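Local coordinates for protein metallo-beta-lactamase (Serratia marcescens, PDB 5B1U) that probably hydrolyses beta-lactam antibiotics, carbapenems among them, using two zinc ions that share a water molecule in its active site, at residues T71-D76 / G149-G154; D111-S116 / T177-D182; V170-S175 / I212-E217. One frame throughout, in Å; residues are numbered along the deposited sequence. Where two conformers were deposited one is given.

Contact 1: T71-D76 / G149-G154. With ZN (zinc ion), chain B; NA (sodium ion), chain E; ZN (zinc ion), chain C; HIW ((2R,4S)-2-[(1S,2R)-1-carboxy-2-hydroxypropyl]-4-[(2-{[(Z)-iminomethyl]amino}ethyl)sulfanyl]-3,4-dihydro-2H-pyrrole-5-ca rboxylic acid), chain V.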
loop_
_atom_site.group_PDB
_atom_site.type_symbol
_atom_site.label_atom_id
_atom_site.label_comp_id
_atom_site.label_asym_id
_atom_site.label_seq_id
_atom_site.Cartn_x
_atom_site.Cartn_y
_atom_site.Cartn_z
ATOM N N THR A 71 3.277 1.491 -2.499
ATOM C CA THR A 71 3.765 0.443 -1.566
ATOM C C THR A 71 4.820 -0.399 -2.233
ATOM O O THR A 71 6.002 -0.377 -1.832
ATOM C CB THR A 71 2.636 -0.468 -1.027
ATOM O OG1 THR A 71 1.905 -1.013 -2.109
ATOM C CG2 THR A 71 1.735 0.302 -0.062
ATOM N N HIS A 72 4.442 -1.127 -3.269
ATOM C CA HIS A 72 5.414 -1.856 -4.028
ATOM C C HIS A 72 4.961 -2.114 -5.458
ATOM O O HIS A 72 3.784 -1.996 -5.800
ATOM C CB HIS A 72 5.823 -3.165 -3.333
ATOM C CG HIS A 72 4.800 -4.250 -3.407
ATOM N ND1 HIS A 72 3.836 -4.426 -2.442
ATOM C CD2 HIS A 72 4.580 -5.210 -4.332
ATOM C CE1 HIS A 72 3.077 -5.450 -2.759
ATOM N NE2 HIS A 72 3.483 -5.925 -3.912
ATOM N N SER A 73 5.926 -2.544 -6.252
ATOM C CA SER A 73 5.835 -2.496 -7.721
ATOM C C SER A 73 5.434 -3.829 -8.367
ATOM O O SER A 73 6.216 -4.429 -9.073
ATOM C CB SER A 73 7.187 -2.009 -8.257
ATOM O OG SER A 73 8.257 -2.756 -7.682
ATOM N N HIS A 74 4.239 -4.320 -8.013
ATOM C CA HIS A 74 3.598 -5.443 -8.722
ATOM C C HIS A 74 2.296 -4.989 -9.368
ATOM O O HIS A 74 1.694 -3.990 -8.952
ATOM C CB HIS A 74 3.314 -6.596 -7.775
ATOM C CG HIS A 74 4.536 -7.304 -7.321
ATOM N ND1 HIS A 74 4.576 -7.987 -6.137
ATOM C CD2 HIS A 74 5.777 -7.389 -7.852
ATOM C CE1 HIS A 74 5.766 -8.532 -5.989
ATOM N NE2 HIS A 74 6.515 -8.179 -7.020
ATOM N N GLU A 75 1.847 -5.745 -10.379
ATOM C CA GLU A 75 0.685 -5.325 -11.166
ATOM C C GLU A 75 -0.542 -5.040 -10.312
ATOM O O GLU A 75 -1.385 -4.211 -10.701
ATOM C CB GLU A 75 0.344 -6.354 -12.245
ATOM C CG GLU A 75 -0.164 -7.699 -11.691
ATOM C CD GLU A 75 -0.596 -8.733 -12.734
ATOM O OE1 GLU A 75 -1.237 -8.358 -13.742
ATOM O OE2 GLU A 75 -0.379 -9.943 -12.486
ATOM N N ASP A 76 -0.731 -5.771 -9.218
ATOM C CA ASP A 76 -1.971 -5.671 -8.491
ATOM C C ASP A 76 -2.086 -4.367 -7.675
ATOM O O ASP A 76 -3.196 -3.894 -7.431
ATOM C CB ASP A 76 -2.248 -6.938 -7.658
ATOM C CG ASP A 76 -1.128 -7.368 -6.751
ATOM O OD1 ASP A 76 0.060 -7.169 -7.056
ATOM O OD2 ASP A 76 -1.461 -7.977 -5.716
ATOM N N GLY A 149 11.284 -6.927 1.309
ATOM C CA GLY A 149 11.202 -8.357 1.479
ATOM C C GLY A 149 10.370 -9.004 0.424
ATOM O O GLY A 149 10.835 -9.836 -0.351
ATOM N N HIS A 150 9.132 -8.546 0.325
ATOM C CA HIS A 150 8.262 -8.908 -0.786
ATOM C C HIS A 150 8.802 -8.268 -2.080
ATOM O O HIS A 150 8.710 -8.865 -3.156
ATOM C CB HIS A 150 6.814 -8.525 -0.436
ATOM C CG HIS A 150 5.809 -8.863 -1.482
ATOM N ND1 HIS A 150 5.176 -10.091 -1.552
ATOM C CD2 HIS A 150 5.158 -8.058 -2.356
ATOM C CE1 HIS A 150 4.261 -10.051 -2.507
ATOM N NE2 HIS A 150 4.298 -8.853 -3.062
ATOM N N THR A 151 9.305 -7.041 -1.961
ATOM C CA THR A 151 10.118 -6.399 -2.989
ATOM C C THR A 151 11.223 -5.622 -2.261
ATOM O O THR A 151 11.081 -5.252 -1.069
ATOM C CB THR A 151 9.328 -5.394 -3.864
ATOM O OG1 THR A 151 8.919 -4.276 -3.067
ATOM C CG2 THR A 151 8.126 -6.008 -4.582
ATOM N N GLU A 152 12.282 -5.273 -2.994
ATOM C CA GLU A 152 13.377 -4.569 -2.369
ATOM C C GLU A 152 13.011 -3.146 -1.975
ATOM O O GLU A 152 13.496 -2.632 -0.963
ATOM C CB GLU A 152 14.592 -4.538 -3.285
ATOM C CG GLU A 152 15.861 -4.145 -2.583
ATOM C CD GLU A 152 17.092 -4.338 -3.456
ATOM O OE1 GLU A 152 16.979 -4.937 -4.560
ATOM O OE2 GLU A 152 18.187 -3.991 -2.953
ATOM N N GLY A 153 12.147 -2.505 -2.752
ATOM C CA GLY A 153 11.801 -1.109 -2.502
ATOM C C GLY A 153 10.474 -0.900 -1.805
ATOM O O GLY A 153 9.941 0.207 -1.861
ATOM N N GLY A 154 9.968 -1.925 -1.125
ATOM C CA GLY A 154 8.641 -1.802 -0.478
ATOM C C GLY A 154 8.631 -0.717 0.571
ATOM O O GLY A 154 9.591 -0.576 1.376
HETATM ZN ZN ZN B . 3.219 -7.879 -4.547
HETATM NA NA NA E . 7.731 1.833 -2.778
HETATM ZN ZN ZN C . -0.292 -8.123 -3.900
HETATM O O31 HIW V . 1.053 -10.094 -0.572
HETATM C C31 HIW V . 0.847 -9.746 -1.748
HETATM O O32 HIW V . 0.879 -8.468 -2.060
HETATM C C3 HIW V . 0.430 -10.757 -2.710
HETATM N N4 HIW V . -0.008 -10.463 -3.858
HETATM C C2 HIW V . 0.562 -12.224 -2.445
HETATM C C1 HIW V . 0.274 -12.781 -3.840
HETATM C C5 HIW V . -0.403 -11.640 -4.641
HETATM C C6 HIW V . 0.006 -11.457 -6.102
HETATM C C7 HIW V . -0.624 -12.550 -6.929
HETATM O O71 HIW V . -0.340 -12.650 -8.107
HETATM O O72 HIW V . -1.609 -13.276 -6.461
HETATM C C61 HIW V . 1.510 -11.479 -6.350
HETATM O O62 HIW V . 2.259 -10.861 -5.297
HETATM C C62 HIW V . 1.847 -10.741 -7.648
HETATM S S21 HIW V . -0.492 -12.753 -1.072
HETATM C C22 HIW V . -2.135 -12.158 -1.452
HETATM C C23 HIW V . -3.065 -12.025 -0.242
HETATM N N24 HIW V . -2.425 -11.540 0.972
HETATM C C25 HIW V . -2.020 -12.366 1.934
HETATM N N26 HIW V . -1.510 -11.872 2.965
HETATM O O HOH W 1 1.449 -8.234 -4.984
HETATM O O HOH W 2 7.160 0.602 -5.185
#

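Contact 2: D111-S116 / T177-D182. With NA (sodium ion), chain M; HIW ((2R,4S)-2-[(1S,2R)-1-carboxy-2-hydroxypropyl]-4-[(2-{[(Z)-iminomethyl]amino}ethyl)sulfanyl]-3,4-dihydro-2H-pyrrole-5-ca rboxylic acid), chain V.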
loop_
_atom_site.group_PDB
_atom_site.type_symbol
_atom_site.label_atom_id
_atom_site.label_comp_id
_atom_site.label_asym_id
_atom_site.label_seq_id
_atom_site.Cartn_x
_atom_site.Cartn_y
_atom_site.Cartn_z
ATOM N N ASP A 111 13.523 -10.197 -7.586
ATOM C CA ASP A 111 12.191 -10.413 -7.003
ATOM C C ASP A 111 11.929 -11.924 -6.892
ATOM O O ASP A 111 12.125 -12.658 -7.842
ATOM C CB ASP A 111 11.137 -9.719 -7.869
ATOM C CG ASP A 111 9.755 -9.680 -7.234
ATOM O OD1 ASP A 111 9.243 -10.730 -6.802
ATOM O OD2 ASP A 111 9.138 -8.581 -7.272
ATOM N N PRO A 112 11.563 -12.412 -5.700
ATOM C CA PRO A 112 11.288 -13.845 -5.541
ATOM C C PRO A 112 10.296 -14.400 -6.525
ATOM O O PRO A 112 10.336 -15.575 -6.844
ATOM C CB PRO A 112 10.732 -13.929 -4.118
ATOM C CG PRO A 112 11.436 -12.823 -3.385
ATOM C CD PRO A 112 11.480 -11.710 -4.407
ATOM N N GLN A 113 9.380 -13.570 -7.008
ATOM C CA GLN A 113 8.393 -14.039 -7.989
ATOM C C GLN A 113 8.836 -13.885 -9.427
ATOM O O GLN A 113 8.072 -14.215 -10.320
ATOM C CB GLN A 113 7.060 -13.330 -7.745
ATOM C CG GLN A 113 6.453 -13.615 -6.381
ATOM C CD GLN A 113 5.072 -13.020 -6.244
ATOM O OE1 GLN A 113 4.098 -13.572 -6.767
ATOM N NE2 GLN A 113 4.978 -11.876 -5.599
ATOM N N PHE A 114 10.056 -13.400 -9.654
ATOM C CA PHE A 114 10.549 -13.284 -11.029
ATOM C C PHE A 114 10.452 -14.615 -11.774
ATOM O O PHE A 114 10.857 -15.663 -11.277
ATOM C CB PHE A 114 11.995 -12.793 -11.027
ATOM C CG PHE A 114 12.555 -12.565 -12.385
ATOM C CD1 PHE A 114 12.294 -11.395 -13.053
ATOM C CD2 PHE A 114 13.375 -13.503 -12.978
ATOM C CE1 PHE A 114 12.848 -11.144 -14.301
ATOM C CE2 PHE A 114 13.916 -13.261 -14.232
ATOM C CZ PHE A 114 13.647 -12.086 -14.890
ATOM N N GLY A 115 9.890 -14.533 -12.976
ATOM C CA GLY A 115 9.499 -15.715 -13.746
ATOM C C GLY A 115 8.009 -15.997 -13.741
ATOM O O GLY A 115 7.475 -16.662 -14.660
ATOM N N SER A 116 7.307 -15.425 -12.783
ATOM C CA SER A 116 5.890 -15.670 -12.616
ATOM C C SER A 116 5.044 -14.377 -12.558
ATOM O O SER A 116 3.817 -14.449 -12.480
ATOM C CB SER A 116 5.655 -16.554 -11.383
ATOM O OG SER A 116 5.809 -15.811 -10.177
ATOM N N THR A 177 4.716 -10.519 2.506
ATOM C CA THR A 177 4.540 -11.940 2.220
ATOM C C THR A 177 5.697 -12.552 1.427
ATOM O O THR A 177 6.105 -12.051 0.380
ATOM C CB THR A 177 3.254 -12.182 1.437
ATOM O OG1 THR A 177 3.274 -11.366 0.249
ATOM C CG2 THR A 177 2.105 -11.831 2.268
ATOM N N ALA A 178 6.185 -13.668 1.940
ATOM C CA ALA A 178 7.128 -14.521 1.219
ATOM C C ALA A 178 6.424 -15.444 0.230
ATOM O O ALA A 178 5.807 -16.429 0.609
ATOM C CB ALA A 178 7.955 -15.323 2.199
ATOM N N VAL A 179 6.374 -15.013 -1.021
ATOM C CA VAL A 179 5.777 -15.793 -2.125
ATOM C C VAL A 179 6.806 -15.817 -3.256
ATOM O O VAL A 179 7.590 -14.879 -3.422
ATOM C CB VAL A 179 4.434 -15.140 -2.562
ATOM C CG1 VAL A 179 4.571 -13.681 -2.760
ATOM C CG2 VAL A 179 3.854 -15.753 -3.825
ATOM N N SER A 180 6.825 -16.876 -4.042
ATOM C CA SER A 180 7.850 -16.967 -5.071
ATOM C C SER A 180 7.417 -17.772 -6.243
ATOM O O SER A 180 6.428 -18.509 -6.207
ATOM C CB SER A 180 9.137 -17.569 -4.528
ATOM O OG SER A 180 9.001 -18.983 -4.352
ATOM N N ALA A 181 8.243 -17.680 -7.277
ATOM C CA ALA A 181 8.201 -18.645 -8.357
ATOM C C ALA A 181 8.600 -20.034 -7.882
ATOM O O ALA A 181 9.268 -20.203 -6.878
ATOM C CB ALA A 181 9.115 -18.212 -9.458
ATOM N N ASP A 182 8.202 -21.037 -8.647
ATOM C CA ASP A 182 8.505 -22.418 -8.284
ATOM C C ASP A 182 9.998 -22.713 -8.225
ATOM O O ASP A 182 10.437 -23.596 -7.477
ATOM C CB ASP A 182 7.867 -23.349 -9.312
ATOM C CG ASP A 182 6.390 -23.534 -9.103
ATOM O OD1 ASP A 182 5.845 -23.188 -8.034
ATOM O OD2 ASP A 182 5.715 -23.966 -10.077
HETATM NA NA NA M . 7.870 -12.467 -2.141
HETATM O O31 HIW V . 1.053 -10.094 -0.572
HETATM C C31 HIW V . 0.847 -9.746 -1.748
HETATM O O32 HIW V . 0.879 -8.468 -2.060
HETATM C C3 HIW V . 0.430 -10.757 -2.710
HETATM N N4 HIW V . -0.008 -10.463 -3.858
HETATM C C2 HIW V . 0.562 -12.224 -2.445
HETATM C C1 HIW V . 0.274 -12.781 -3.840
HETATM C C5 HIW V . -0.403 -11.640 -4.641
HETATM C C6 HIW V . 0.006 -11.457 -6.102
HETATM C C7 HIW V . -0.624 -12.550 -6.929
HETATM O O71 HIW V . -0.340 -12.650 -8.107
HETATM O O72 HIW V . -1.609 -13.276 -6.461
HETATM C C61 HIW V . 1.510 -11.479 -6.350
HETATM O O62 HIW V . 2.259 -10.861 -5.297
HETATM C C62 HIW V . 1.847 -10.741 -7.648
HETATM S S21 HIW V . -0.492 -12.753 -1.072
HETATM C C22 HIW V . -2.135 -12.158 -1.452
HETATM C C23 HIW V . -3.065 -12.025 -0.242
HETATM N N24 HIW V . -2.425 -11.540 0.972
HETATM C C25 HIW V . -2.020 -12.366 1.934
HETATM N N26 HIW V . -1.510 -11.872 2.965
HETATM O O HOH W 3 7.588 -10.875 -4.648
HETATM O O HOH W 4 9.533 -12.357 -0.234
#

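Contact 3: V170-S175 / I212-E217. With ZN (zinc ion), chain C; HIW ((2R,4S)-2-[(1S,2R)-1-carboxy-2-hydroxypropyl]-4-[(2-{[(Z)-iminomethyl]amino}ethyl)sulfanyl]-3,4-dihydro-2H-pyrrole-5-ca rboxylic acid), chain V.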
loop_
_atom_site.group_PDB
_atom_site.type_symbol
_atom_site.label_atom_id
_atom_site.label_comp_id
_atom_site.label_asym_id
_atom_site.label_seq_id
_atom_site.Cartn_x
_atom_site.Cartn_y
_atom_site.Cartn_z
ATOM N N VAL A 170 -2.594 6.354 11.346
ATOM C CA VAL A 170 -3.024 5.528 10.213
ATOM C C VAL A 170 -1.783 4.951 9.536
ATOM O O VAL A 170 -0.764 5.627 9.348
ATOM C CB VAL A 170 -3.869 6.354 9.214
ATOM C CG1 VAL A 170 -4.407 5.438 8.123
ATOM C CG2 VAL A 170 -5.002 7.087 9.904
ATOM N N VAL A 171 -1.842 3.661 9.215
ATOM C CA VAL A 171 -0.752 2.963 8.522
ATOM C C VAL A 171 -1.304 2.306 7.277
ATOM O O VAL A 171 -2.285 1.553 7.362
ATOM C CB VAL A 171 -0.185 1.841 9.425
ATOM C CG1 VAL A 171 0.901 1.046 8.725
ATOM C CG2 VAL A 171 0.348 2.426 10.737
ATOM N N PHE A 172 -0.723 2.622 6.117
ATOM C CA PHE A 172 -0.979 1.861 4.891
ATOM C C PHE A 172 0.127 0.840 4.760
ATOM O O PHE A 172 1.289 1.164 4.453
ATOM C CB PHE A 172 -1.062 2.772 3.676
ATOM C CG PHE A 172 -1.709 2.121 2.467
ATOM C CD1 PHE A 172 -1.093 1.079 1.778
ATOM C CD2 PHE A 172 -2.943 2.548 2.019
ATOM C CE1 PHE A 172 -1.674 0.518 0.645
ATOM C CE2 PHE A 172 -3.536 1.980 0.900
ATOM C CZ PHE A 172 -2.892 0.974 0.196
ATOM N N ALA A 173 -0.219 -0.398 5.088
ATOM C CA ALA A 173 0.778 -1.457 5.306
ATOM C C ALA A 173 1.103 -2.167 3.989
ATOM O O ALA A 173 0.230 -2.762 3.368
ATOM C CB ALA A 173 0.243 -2.479 6.296
ATOM N N ASP A 174 2.346 -2.074 3.557
ATOM C CA ASP A 174 2.817 -2.866 2.420
ATOM C C ASP A 174 2.748 -4.361 2.712
ATOM O O ASP A 174 2.659 -4.775 3.870
ATOM C CB ASP A 174 4.248 -2.472 2.080
ATOM C CG ASP A 174 4.727 -2.983 0.752
ATOM O OD1 ASP A 174 3.889 -3.357 -0.084
ATOM O OD2 ASP A 174 5.949 -3.039 0.601
ATOM N N SER A 175 2.713 -5.143 1.651
ATOM C CA SER A 175 2.780 -6.604 1.757
ATOM C C SER A 175 4.076 -7.057 2.372
ATOM O O SER A 175 5.146 -6.629 1.962
ATOM C CB SER A 175 2.692 -7.241 0.386
ATOM O OG SER A 175 2.972 -8.621 0.505
ATOM N N ILE A 212 -4.513 -0.153 7.193
ATOM C CA ILE A 212 -5.120 -0.462 5.912
ATOM C C ILE A 212 -4.085 -1.263 5.147
ATOM O O ILE A 212 -3.041 -0.750 4.793
ATOM C CB ILE A 212 -5.525 0.789 5.121
ATOM C CG1 ILE A 212 -6.570 1.593 5.938
ATOM C CG2 ILE A 212 -6.034 0.383 3.751
ATOM C CD1 ILE A 212 -6.387 3.081 5.874
ATOM N N ALA A 213 -4.324 -2.566 4.982
ATOM C CA ALA A 213 -3.352 -3.461 4.350
ATOM C C ALA A 213 -3.521 -3.367 2.815
ATOM O O ALA A 213 -4.633 -3.239 2.325
ATOM C CB ALA A 213 -3.562 -4.899 4.820
ATOM N N ALA A 214 -2.428 -3.446 2.073
ATOM C CA ALA A 214 -2.461 -3.385 0.604
ATOM C C ALA A 214 -3.482 -4.338 -0.006
ATOM O O ALA A 214 -4.260 -3.978 -0.904
ATOM C CB ALA A 214 -1.061 -3.597 0.041
ATOM N N HIS A 215 -3.511 -5.570 0.512
ATOM C CA HIS A 215 -4.639 -6.487 0.321
ATOM C C HIS A 215 -5.575 -6.339 1.504
ATOM O O HIS A 215 -5.226 -6.665 2.637
ATOM C CB HIS A 215 -4.156 -7.956 0.223
ATOM C CG HIS A 215 -3.435 -8.263 -1.047
ATOM N ND1 HIS A 215 -4.098 -8.605 -2.197
ATOM C CD2 HIS A 215 -2.147 -8.099 -1.395
ATOM C CE1 HIS A 215 -3.239 -8.693 -3.195
ATOM N NE2 HIS A 215 -2.041 -8.372 -2.732
ATOM N N PRO A 216 -6.732 -5.697 1.283
ATOM C CA PRO A 216 -7.508 -5.167 2.426
ATOM C C PRO A 216 -7.957 -6.243 3.412
ATOM O O PRO A 216 -8.113 -5.963 4.603
ATOM C CB PRO A 216 -8.697 -4.449 1.739
ATOM C CG PRO A 216 -8.735 -4.995 0.351
ATOM C CD PRO A 216 -7.332 -5.346 -0.007
ATOM N N GLU A 217 -8.197 -7.452 2.918
ATOM C CA GLU A 217 -8.599 -8.565 3.795
ATOM C C GLU A 217 -7.541 -8.992 4.804
ATOM O O GLU A 217 -7.850 -9.598 5.826
ATOM C CB GLU A 217 -9.078 -9.753 2.981
ATOM C CG GLU A 217 -7.995 -10.558 2.351
ATOM C CD GLU A 217 -7.387 -9.984 1.080
ATOM O OE1 GLU A 217 -7.813 -8.913 0.560
ATOM O OE2 GLU A 217 -6.385 -10.659 0.671
HETATM ZN ZN ZN C . -0.292 -8.123 -3.900
HETATM O O31 HIW V . 1.053 -10.094 -0.572
HETATM C C31 HIW V . 0.847 -9.746 -1.748
HETATM O O32 HIW V . 0.879 -8.468 -2.060
HETATM C C3 HIW V . 0.430 -10.757 -2.710
HETATM N N4 HIW V . -0.008 -10.463 -3.858
HETATM C C2 HIW V . 0.562 -12.224 -2.445
HETATM C C1 HIW V . 0.274 -12.781 -3.840
HETATM C C5 HIW V . -0.403 -11.640 -4.641
HETATM C C6 HIW V . 0.006 -11.457 -6.102
HETATM C C7 HIW V . -0.624 -12.550 -6.929
HETATM O O71 HIW V . -0.340 -12.650 -8.107
HETATM O O72 HIW V . -1.609 -13.276 -6.461
HETATM C C61 HIW V . 1.510 -11.479 -6.350
HETATM O O62 HIW V . 2.259 -10.861 -5.297
HETATM C C62 HIW V . 1.847 -10.741 -7.648
HETATM S S21 HIW V . -0.492 -12.753 -1.072
HETATM C C22 HIW V . -2.135 -12.158 -1.452
HETATM C C23 HIW V . -3.065 -12.025 -0.242
HETATM N N24 HIW V . -2.425 -11.540 0.972
HETATM C C25 HIW V . -2.020 -12.366 1.934
HETATM N N26 HIW V . -1.510 -11.872 2.965
HETATM O O HOH W 1 1.449 -8.234 -4.984
#

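Contact 1: T71-D76 / G149-G154
The His-X-His-X-Asp-His motif of the metallo-beta-lactamases meets the loop that supplies their third zinc-binding histidine, with His-72 and His-74 on one side and His-150 on the other. His-72 NE2, His-74 ND1 and His-150 NE2 each lie 2.1 Å from the same zinc ion. A water completes this four-ligand site, 1.9 Å from that ion, and bridges to the second zinc, which Asp-76 OD2 binds. Such convergence crowds the rings. The edge of His-150 points at the face of His-72 in an offset edge-to-face pair, planes at 75°, with His-150 CD2 3.1 Å from His-72 NE2. With CG opposite the backbone N (chi1 -179°), the His-150 side chain stretches out toward the metal. Thr-151 fills in behind, its CG2 3.6 Å from His-74 NE2 and its OG1, hydrogen-bonded to Asn-98, against His-72 CB. At the far end, Thr-71 O and Gly-153 O share a sodium ion. Asp-174, Asp-111 and the Thr-177 carbonyl bind the outer nitrogens of His-72, His-74 and His-150 respectively, fixing the rotation of each ring. With every inner nitrogen given to zinc, the bridging water is probably polarised by both ions while Asp-76 OD1 accepts its hydrogen bond at 2.7 Å.

Contact 2: D111-S116 / T177-D182
Ala-181 N donates to Pro-112 O (3.0 Å, N-H...O 164°), joining two irregular loops where Gln-113 and Ser-180 bring their CA atoms within 4.2 Å. The loop 111-116 is shaped by a type I turn from Asp-111 to Phe-114 and by an Asx turn, in which Asp-111 OD1 accepts from Gln-113 N on the anti side of the carboxylate. Pro-112 CB packs against Val-179 O, and Ala-181 CB rests near Phe-114 O. The Gln-113 chain is extended beyond CG (chi2 -174°) and slants past Val-179, whose CG1 comes within 3.4 Å of Gln-113 NE2. Gln-113 NE2 has two acceptors, a water at 3.0 Å and the ligand hydroxyl O62 at 2.9 Å, the latter nearly straight at 169°. The same water donates to Asp-111 OD1 and binds a sodium ion that Val-179 O also holds, so a polar chain runs between the loops beside the active site. From the second loop, Thr-177 OG1 donates to O31 of the pyrroline carboxylate of the ligand, chemically a ring-opened imipenem. At the outer end, Ser-116 OG binds Gln-113 O in the carbonyl plane, on a lone pair, at 2.8 Å.

Contact 3: V170-S175 / I212-E217
Ile-212 O is gripped by two neighbours on the adjacent strand: Ala-173 N donates to it at 2.9 Å, and Phe-172 CA makes a CA-H...O contact at 3.3 Å. Ile-212 O also stands 3.9 Å above the plane of the Phe-172 ring, toward its rim. Two further bonds join the segments in parallel register, with Phe-172 paired to Ile-212 and Ala-173 to Ala-213. Ile-212 N donates to Val-171 O almost head-on (2.8 Å, N-H...O 173°), and Ala-214 N reaches Ala-173 O just past the strand end; the pairing continues where Val-171 bonds to Ile-210. On the face that carries Phe-172 and Ile-212, CG anti to the backbone N (chi1 -163°) swings the aromatic ring toward the second strand. Phe-172 CE2 lies 4.1 Å from Ile-212 CG2, while CE1 approaches Ala-214. Val-170 CG1 meets Ile-212 CD1 at 3.8 Å, so one isoleucine packs on two side chains through separate branches.

Beyond the pairing, both segments run on into the active site, where Asp-174 bonds the zinc ligand His-72. His-215 NE2 binds the second zinc ion at 2.1 Å, alongside Asp-76 and His-77, and C22 of the ligand's thioether arm sits 3.9 Å above the centre of the His-215 ring. The two strands are linked through helix 190-204 as a beta-alpha-beta unit. Strand 210-213 forms an edge of its five-stranded sheet, whereas strand 166-173 pairs antiparallel with 155-163 on its other flank; Ile-212 meets Met-221 of helix 221-231 and Thr-18 of strand 18-20.

In the fold
From the N terminus, segment 71-76 follows strand 65-69 of the seven-stranded sheet. Contact 1 closes when 149-154, between two strands of the five-stranded sheet, returns to it, tying the two sheets of the alpha-beta/beta-alpha fold together at the metal site. Contact 2 opens inside that loop at 111-116 and closes after it at 177-182, crossing contact 1 and joining the loop after helix 99-104 to the one before helix 190-204. Contact 3 begins at 170-175, before contact 2 has closed, and ends at 212-217; it crosses contact 2, follows contact 1 in series and joins the two strands of the beta-alpha-beta unit around helix 190-204. All three touch the same ligand.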